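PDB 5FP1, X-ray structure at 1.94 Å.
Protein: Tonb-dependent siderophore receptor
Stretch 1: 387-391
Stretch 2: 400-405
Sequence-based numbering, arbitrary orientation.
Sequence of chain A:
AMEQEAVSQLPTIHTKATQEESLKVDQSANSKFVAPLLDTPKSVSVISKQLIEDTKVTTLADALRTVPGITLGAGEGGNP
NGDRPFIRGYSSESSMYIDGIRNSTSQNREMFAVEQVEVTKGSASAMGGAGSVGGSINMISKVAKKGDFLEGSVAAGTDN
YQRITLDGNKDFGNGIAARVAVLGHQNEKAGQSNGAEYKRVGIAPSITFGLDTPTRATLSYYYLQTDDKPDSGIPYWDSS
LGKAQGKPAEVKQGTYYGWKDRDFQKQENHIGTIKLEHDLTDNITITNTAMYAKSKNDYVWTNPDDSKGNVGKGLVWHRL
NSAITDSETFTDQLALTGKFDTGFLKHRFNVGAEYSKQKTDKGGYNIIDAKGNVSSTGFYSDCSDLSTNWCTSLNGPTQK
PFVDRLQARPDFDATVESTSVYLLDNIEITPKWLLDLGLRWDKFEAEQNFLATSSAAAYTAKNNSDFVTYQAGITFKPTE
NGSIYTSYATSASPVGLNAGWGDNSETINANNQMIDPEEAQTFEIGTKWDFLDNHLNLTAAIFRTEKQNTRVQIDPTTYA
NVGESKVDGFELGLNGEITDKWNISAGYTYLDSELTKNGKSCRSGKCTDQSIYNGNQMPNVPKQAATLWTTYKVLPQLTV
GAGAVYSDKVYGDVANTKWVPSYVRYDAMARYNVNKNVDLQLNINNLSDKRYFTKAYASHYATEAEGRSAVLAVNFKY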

ATOM      1  N   SER A 387     -30.720  -7.943  23.957  1.00 24.79           N
ATOM      2  CA  SER A 387     -31.085  -6.760  24.733  1.00 25.81           C
ATOM      3  C   SER A 387     -29.980  -5.709  24.800  1.00 29.15           C
ATOM      4  O   SER A 387     -30.256  -4.543  25.057  1.00 26.50           O
ATOM      5  N   THR A 388     -28.732  -6.092  24.559  1.00 22.75           N
ATOM      6  CA  THR A 388     -27.658  -5.097  24.509  1.00 22.52           C
ATOM      7  C   THR A 388     -27.069  -4.949  23.081  1.00 24.24           C
ATOM      8  O   THR A 388     -25.978  -4.403  22.900  1.00 21.04           O
ATOM      9  N   ASN A 389     -27.825  -5.429  22.089  1.00 19.39           N
ATOM     10  CA  ASN A 389     -27.611  -5.120  20.682  1.00 22.12           C
ATOM     11  C   ASN A 389     -26.340  -5.723  20.041  1.00 20.02           C
ATOM     12  O   ASN A 389     -25.874  -5.195  19.023  1.00 18.14           O
ATOM     13  N   TRP A 390     -25.867  -6.843  20.591  1.00 18.44           N
ATOM     14  CA  TRP A 390     -24.652  -7.499  20.135  1.00 22.75           C
ATOM     15  C   TRP A 390     -24.764  -8.190  18.788  1.00 20.05           C
ATOM     16  O   TRP A 390     -23.733  -8.509  18.202  1.00 19.17           O
ATOM     17  N   CYS A 391     -25.986  -8.485  18.338  1.00 18.79           N
ATOM     18  CA  CYS A 391     -26.224  -9.000  17.013  1.00 19.65           C
ATOM     19  C   CYS A 391     -27.224  -8.126  16.296  1.00 21.10           C
ATOM     20  O   CYS A 391     -28.076  -7.494  16.925  1.00 19.29           O
ATOM     21  N   LYS A 400     -28.103   0.570  16.483  1.00 19.91           N
ATOM     22  CA  LYS A 400     -28.542   0.578  17.887  1.00 20.75           C
ATOM     23  C   LYS A 400     -27.472   1.111  18.818  1.00 24.13           C
ATOM     24  O   LYS A 400     -26.294   1.149  18.460  1.00 23.01           O
ATOM     25  N   PRO A 401     -27.861   1.501  20.040  1.00 24.27           N
ATOM     26  CA  PRO A 401     -26.874   1.949  21.020  1.00 23.13           C
ATOM     27  C   PRO A 401     -25.883   0.880  21.483  1.00 17.77           C
ATOM     28  O   PRO A 401     -26.175  -0.312  21.521  1.00 18.28           O
ATOM     29  N   PHE A 402     -24.696   1.331  21.846  1.00 19.59           N
ATOM     30  CA  PHE A 402     -23.722   0.481  22.491  1.00 18.86           C
ATOM     31  C   PHE A 402     -23.810   0.799  23.968  1.00 21.72           C
ATOM     32  O   PHE A 402     -23.586   1.936  24.351  1.00 21.47           O
ATOM     33  N   VAL A 403     -24.151  -0.181  24.795  1.00 23.90           N
ATOM     34  CA  VAL A 403     -24.390   0.126  26.203  1.00 27.23           C
ATOM     35  C   VAL A 403     -23.399  -0.491  27.156  1.00 28.56           C
ATOM     36  O   VAL A 403     -23.492  -0.273  28.350  1.00 29.32           O
ATOM     37  N   ASP A 404     -22.425  -1.231  26.639  1.00 25.03           N
ATOM     38  CA  ASP A 404     -21.330  -1.707  27.468  1.00 24.08           C
ATOM     39  C   ASP A 404     -20.235  -0.626  27.526  1.00 20.98           C
ATOM     40  O   ASP A 404     -20.457   0.468  27.089  1.00 26.42           O
ATOM     41  N   ARG A 405     -19.067  -0.953  28.056  1.00 21.40           N
ATOM     42  CA  ARG A 405     -17.981   0.011  28.218  1.00 26.87           C
ATOM     43  C   ARG A 405     -16.713  -0.562  27.606  1.00 22.59           C
ATOM     44  O   ARG A 405     -16.434  -1.759  27.716  1.00 24.29           O
TER

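Neither stretch forms a regular helix or strand across this contact; direct side-chain contacts and two waters link them, with backbone O and N atoms as partners, and 317 Å² is buried, both sides summed. Ser387 stays out of the contact, its CA-to-CB bond directed away and its chi1 in p.

Thr388 is the first residue to point toward the other stretch. With chi1 in p (54°), its methyl CG2 lies 3.7 Å from CG2 of Val403, itself an m rotamer pointing back toward stretch 1. Two polar atoms of Thr388, O and OG1, reach stretch 2 through water. Its backbone O accepts a hydrogen bond from water 1 (2.8 Å), which also donates to Asp404 OD2 (2.8 Å) and accepts from Val403 N (2.8 Å), so one water satisfies three groups. Water 2 joins Thr388 OG1 (2.8 Å) to Asp404 OD1, to which it donates at 2.9 Å.

Asn389 has the largest area covered by the other stretch. Its backbone takes up a positive phi of 70°, and the m rotamer sends the amide across, where ND2 donates to Pro401 O at 2.9 Å (N-H...acceptor angle 154°). The same amide rests on aliphatic carbon: its CG is 3.5 Å from CB of Lys400, whose CA-to-CB bond points toward stretch 1 while the chain's end leads away.

Trp390 is buried and starts sideways, yet chi1 of -87° and chi2 of 89° bring its indole end nearer. NE1 donates to Asp404 OD2 at 2.7 Å, with the oxygen at the ring edge near its plane, as an indole N-H requires. Farther along, Trp390 CZ2 meets Phe402 CE1 at 4.2 Å; Phe402 leaves its backbone pointing away, but chi1 in t returns its ring edge to the indole. Asp404, an m rotamer, thus serves as the polar hub, its carboxylate shared by indole and both waters. Cys391 is already out of reach, covalently bonded elsewhere in the structure.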

ATOM      1  CB  SER A 387     -31.523  -7.146  26.147  1.00 27.91           C
ATOM      2  OG  SER A 387     -30.478  -7.779  26.840  1.00 32.02           O
ATOM      3  CB  THR A 388     -26.580  -5.412  25.557  1.00 23.20           C
ATOM      4  OG1 THR A 388     -26.123  -6.755  25.394  1.00 21.65           O
ATOM      5  CG2 THR A 388     -27.166  -5.252  27.000  1.00 27.03           C
ATOM      6  CB  ASN A 389     -27.630  -3.610  20.455  1.00 21.09           C
ATOM      7  CG  ASN A 389     -28.835  -2.934  21.101  1.00 25.76           C
ATOM      8  OD1 ASN A 389     -29.937  -3.395  20.927  1.00 21.88           O
ATOM      9  ND2 ASN A 389     -28.619  -1.823  21.817  1.00 23.41           N
ATOM     10  CB  TRP A 390     -24.063  -8.461  21.209  1.00 19.17           C
ATOM     11  CG  TRP A 390     -23.179  -7.712  22.114  1.00 20.47           C
ATOM     12  CD1 TRP A 390     -23.545  -7.054  23.272  1.00 20.88           C
ATOM     13  CD2 TRP A 390     -21.815  -7.380  21.881  1.00 17.30           C
ATOM     14  NE1 TRP A 390     -22.472  -6.384  23.786  1.00 19.85           N
ATOM     15  CE2 TRP A 390     -21.401  -6.552  22.945  1.00 18.61           C
ATOM     16  CE3 TRP A 390     -20.889  -7.721  20.884  1.00 19.47           C
ATOM     17  CZ2 TRP A 390     -20.117  -6.062  23.038  1.00 19.91           C
ATOM     18  CZ3 TRP A 390     -19.596  -7.243  20.991  1.00 18.63           C
ATOM     19  CH2 TRP A 390     -19.224  -6.414  22.046  1.00 20.17           C
ATOM     20  CB  CYS A 391     -26.774 -10.426  17.043  1.00 20.29           C
ATOM     21  SG  CYS A 391     -25.715 -11.591  17.904  1.00 24.15           S
ATOM     22  CB  LYS A 400     -28.847  -0.840  18.347  1.00 21.67           C
ATOM     23  CG  LYS A 400     -29.936  -1.572  17.576  1.00 27.78           C
ATOM     24  CD  LYS A 400     -31.320  -1.015  17.885  1.00 35.94           C
ATOM     25  CE  LYS A 400     -32.379  -1.770  17.095  1.00 51.02           C
ATOM     26  NZ  LYS A 400     -33.728  -1.140  17.200  1.00 65.60           N
ATOM     27  CB  PRO A 401     -27.733   2.445  22.224  1.00 25.01           C
ATOM     28  CG  PRO A 401     -29.109   2.651  21.676  1.00 27.49           C
ATOM     29  CD  PRO A 401     -29.260   1.729  20.492  1.00 24.81           C
ATOM     30  CB  PHE A 402     -22.311   0.789  21.945  1.00 16.87           C
ATOM     31  CG  PHE A 402     -21.192   0.107  22.682  1.00 19.30           C
ATOM     32  CD1 PHE A 402     -21.083  -1.281  22.683  1.00 20.87           C
ATOM     33  CD2 PHE A 402     -20.224   0.851  23.358  1.00 24.38           C
ATOM     34  CE1 PHE A 402     -20.043  -1.910  23.352  1.00 22.08           C
ATOM     35  CE2 PHE A 402     -19.184   0.227  24.036  1.00 24.07           C
ATOM     36  CZ  PHE A 402     -19.089  -1.160  24.033  1.00 23.23           C
ATOM     37  CB  VAL A 403     -25.812  -0.251  26.668  1.00 28.17           C
ATOM     38  CG1 VAL A 403     -26.857   0.454  25.795  1.00 33.00           C
ATOM     39  CG2 VAL A 403     -25.999  -1.751  26.662  1.00 34.94           C
ATOM     40  CB  ASP A 404     -20.811  -3.030  26.924  1.00 24.71           C
ATOM     41  CG  ASP A 404     -21.914  -4.076  26.801  1.00 29.93           C
ATOM     42  OD1 ASP A 404     -22.447  -4.501  27.839  1.00 26.98           O
ATOM     43  OD2 ASP A 404     -22.239  -4.485  25.670  1.00 32.92           O
ATOM     44  CB  ARG A 405     -17.743   0.238  29.728  1.00 29.92           C
ATOM     45  CG  ARG A 405     -16.714   1.284  30.098  1.00 47.01           C
ATOM     46  CD  ARG A 405     -16.850   1.679  31.572  1.00 46.89           C
ATOM     47  NE  ARG A 405     -16.781   0.529  32.477  1.00 37.33           N
ATOM     48  CZ  ARG A 405     -15.644   0.008  32.937  1.00 44.68           C
ATOM     49  NH1 ARG A 405     -14.468   0.519  32.571  1.00 41.10           N
ATOM     50  NH2 ARG A 405     -15.674  -1.038  33.752  1.00 47.22           N
TER
HETATM   51  O   HOH W   1     -23.973  -2.896  24.079  1.00 20.84           O
HETATM   52  O   HOH W   2     -23.922  -6.887  27.040  1.00 28.98           O